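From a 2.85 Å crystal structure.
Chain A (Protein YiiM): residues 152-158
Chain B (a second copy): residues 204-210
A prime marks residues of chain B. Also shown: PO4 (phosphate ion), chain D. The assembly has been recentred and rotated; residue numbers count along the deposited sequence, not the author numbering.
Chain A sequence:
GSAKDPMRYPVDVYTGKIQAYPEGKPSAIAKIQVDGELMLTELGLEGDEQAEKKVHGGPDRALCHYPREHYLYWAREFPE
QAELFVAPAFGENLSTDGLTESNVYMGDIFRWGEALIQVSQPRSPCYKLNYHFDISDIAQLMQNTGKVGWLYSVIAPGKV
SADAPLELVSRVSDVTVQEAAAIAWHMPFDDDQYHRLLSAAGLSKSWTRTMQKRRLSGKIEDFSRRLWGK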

# COMPACT_ATOMS: atom_id res chain seq x y z
N TYR A 152 -5.65 2.08 9.85
CA TYR A 152 -6.24 1.72 8.57
C TYR A 152 -5.78 2.68 7.51
O TYR A 152 -5.44 3.82 7.82
N SER A 153 -5.80 2.23 6.26
CA SER A 153 -5.80 3.17 5.12
C SER A 153 -7.19 3.13 4.51
O SER A 153 -7.84 2.10 4.54
N VAL A 154 -7.65 4.26 3.98
CA VAL A 154 -9.00 4.36 3.49
C VAL A 154 -9.00 4.04 2.00
O VAL A 154 -8.43 4.79 1.21
N ILE A 155 -9.63 2.93 1.63
CA ILE A 155 -9.62 2.43 0.27
C ILE A 155 -10.71 3.14 -0.56
O ILE A 155 -10.48 3.51 -1.71
N ALA A 156 -11.87 3.34 0.03
CA ALA A 156 -12.91 4.13 -0.59
C ALA A 156 -13.50 5.10 0.44
O ALA A 156 -13.98 4.64 1.48
N PRO A 157 -13.48 6.42 0.16
CA PRO A 157 -14.13 7.39 1.03
C PRO A 157 -15.65 7.26 0.97
O PRO A 157 -16.19 6.93 -0.08
N GLY A 158 -16.33 7.54 2.09
CA GLY A 158 -17.78 7.42 2.12
C GLY A 158 -18.45 7.86 3.41
O GLY A 158 -17.77 8.18 4.38
N SER B 204 -1.60 -1.17 -5.49
CA SER B 204 -2.04 0.21 -5.34
C SER B 204 -3.42 0.28 -4.71
O SER B 204 -4.22 -0.65 -4.80
N LYS B 205 -3.68 1.41 -4.09
CA LYS B 205 -4.96 1.72 -3.51
C LYS B 205 -6.10 1.64 -4.53
O LYS B 205 -7.14 1.04 -4.25
N SER B 206 -5.92 2.22 -5.71
CA SER B 206 -7.00 2.21 -6.70
C SER B 206 -7.32 0.81 -7.21
O SER B 206 -8.48 0.50 -7.47
N TRP B 207 -6.30 -0.03 -7.37
CA TRP B 207 -6.55 -1.40 -7.83
C TRP B 207 -7.22 -2.20 -6.73
O TRP B 207 -8.15 -2.93 -7.00
N THR B 208 -6.80 -1.99 -5.48
CA THR B 208 -7.47 -2.58 -4.33
C THR B 208 -8.93 -2.15 -4.31
O THR B 208 -9.81 -2.99 -4.14
N ARG B 209 -9.20 -0.86 -4.50
CA ARG B 209 -10.57 -0.37 -4.50
C ARG B 209 -11.36 -0.97 -5.64
O ARG B 209 -12.48 -1.46 -5.44
N THR B 210 -10.77 -0.98 -6.83
CA THR B 210 -11.42 -1.53 -8.01
C THR B 210 -11.82 -3.01 -7.80
O THR B 210 -12.97 -3.39 -8.04

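What does the strand at the start of the chain A stretch offer to the second copy? Tyr152, with chi1 in m, lies out of reach of the helix. Ser153 points toward it, yet its contact is slight: with chi1 in p, its OG stops 4.4 Å from CE of Lys205′. Val154, chi1 t, has its CA-to-CB bond directed sideways, and its side chain stays more than 5 Å from the helix. Lys205′ also leaves its own backbone sideways, but its chain, t at chi1 and chi2 and off-well at chi3, brings its end nearer the strand. Its NZ lies 3.5 Å from Val154 O, at an angle too poor for a hydrogen bond.

Which side chain fills the middle of the contact? It is Ile155, the residue with the largest area covered by the other stretch, placed where the chain turns a corner. Its CB points sideways, but the m, m rotamer spreads its branches over the helix. Ile155 CD1 lies 4.2 Å from Lys205′ CG and, like Ile155 CG2 at 4.0 Å, touches Thr208′ CG2; Ile155 CG2 is also 3.6 Å from Arg209′ CB. Thr208′ and Arg209′ both point toward chain A, and chi1 of Thr208′ in m leaves its methyl free for this apolar contact while its OG1 bonds back to Ser204′ O at 2.8 Å.

How does Arg209′ continue the contact past the corner? Its chain is extended through chi1 and chi2, both t, then bends at chi3, 31°, so that the guanidinium passes alongside Ala156 and Pro157. Ala156 CB meets Arg209′ CD at 4.0 Å, and Pro157 CD approaches NH1 of Arg209′ at 3.9 Å near the plane of the group. Ile155 O lies over one guanidinium face, 3.0 Å from Arg209′ NH1; an oxygen above the plane is badly placed for N-H groups that point within it, and no hydrogen bond forms. NH1 finds a partner elsewhere in the structure.

What do the helix residues that face elsewhere do? Ser204′ caps the helix, its OG (chi1 p) accepting from Trp207′ N at 3.2 Å. Ser206′ and Thr210′ point away from chain A. A phosphate ion, probably from the crystallisation liquor, binds Ser206′ and Trp207′: Ser206′ OG, on a p rotamer, donates to PO4 O4 at 3.1 Å, and Trp207′ NE1 makes weak hydrogen bonds to PO4 O4 at 3.3 Å and PO4 O2 at 3.4 Å. With no hydrogen bond between the stretches, their contact rests on packing.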

# COMPACT_ATOMS: atom_id res chain seq x y z
CB TYR A 152 -7.76 1.78 8.62
CG TYR A 152 -8.41 0.83 9.56
CD1 TYR A 152 -8.76 1.22 10.84
CD2 TYR A 152 -8.71 -0.46 9.17
CE1 TYR A 152 -9.37 0.37 11.72
CE2 TYR A 152 -9.34 -1.34 10.05
CZ TYR A 152 -9.66 -0.90 11.32
OH TYR A 152 -10.26 -1.74 12.22
CB SER A 153 -4.78 2.76 4.08
OG SER A 153 -5.35 1.82 3.21
CB VAL A 154 -9.61 5.73 3.77
CG1 VAL A 154 -11.02 5.84 3.18
CG2 VAL A 154 -9.64 5.99 5.27
CB ILE A 155 -9.80 0.89 0.25
CG1 ILE A 155 -8.66 0.20 1.02
CG2 ILE A 155 -9.86 0.36 -1.16
CD1 ILE A 155 -7.25 0.56 0.60
CB ALA A 156 -13.98 3.22 -1.13
CB PRO A 157 -13.72 8.74 0.44
CG PRO A 157 -12.83 8.46 -0.71
CD PRO A 157 -13.11 7.04 -1.11
CB SER B 204 -2.06 0.91 -6.70
OG SER B 204 -3.09 0.40 -7.51
CB LYS B 205 -4.88 3.11 -2.92
CG LYS B 205 -6.00 3.53 -2.03
CD LYS B 205 -5.67 4.87 -1.41
CE LYS B 205 -5.79 4.86 0.07
NZ LYS B 205 -5.27 6.11 0.64
CB SER B 206 -6.70 3.14 -7.87
OG SER B 206 -5.44 2.86 -8.42
CB TRP B 207 -5.28 -2.06 -8.36
CG TRP B 207 -5.01 -1.64 -9.77
CD1 TRP B 207 -4.94 -0.37 -10.24
CD2 TRP B 207 -4.81 -2.49 -10.90
NE1 TRP B 207 -4.72 -0.37 -11.58
CE2 TRP B 207 -4.64 -1.66 -12.02
CE3 TRP B 207 -4.77 -3.87 -11.08
CZ2 TRP B 207 -4.42 -2.17 -13.28
CZ3 TRP B 207 -4.56 -4.36 -12.34
CH2 TRP B 207 -4.38 -3.52 -13.42
CB THR B 208 -6.80 -2.16 -2.99
OG1 THR B 208 -5.41 -2.49 -2.99
CG2 THR B 208 -7.51 -2.82 -1.80
CB ARG B 209 -10.60 1.14 -4.61
CG ARG B 209 -11.99 1.77 -4.73
CD ARG B 209 -11.93 3.31 -4.58
NE ARG B 209 -10.65 3.83 -5.07
CZ ARG B 209 -10.01 4.92 -4.64
NH1 ARG B 209 -10.51 5.71 -3.68
NH2 ARG B 209 -8.84 5.25 -5.19
CB THR B 210 -10.54 -1.37 -9.26
OG1 THR B 210 -10.48 0.00 -9.60
CG2 THR B 210 -11.09 -2.10 -10.46
P PO4 D . -5.64 3.31 -12.63
O1 PO4 D . -5.18 4.65 -13.12
O2 PO4 D . -5.42 2.24 -13.67
O3 PO4 D . -7.10 3.39 -12.19
O4 PO4 D . -4.78 2.88 -11.49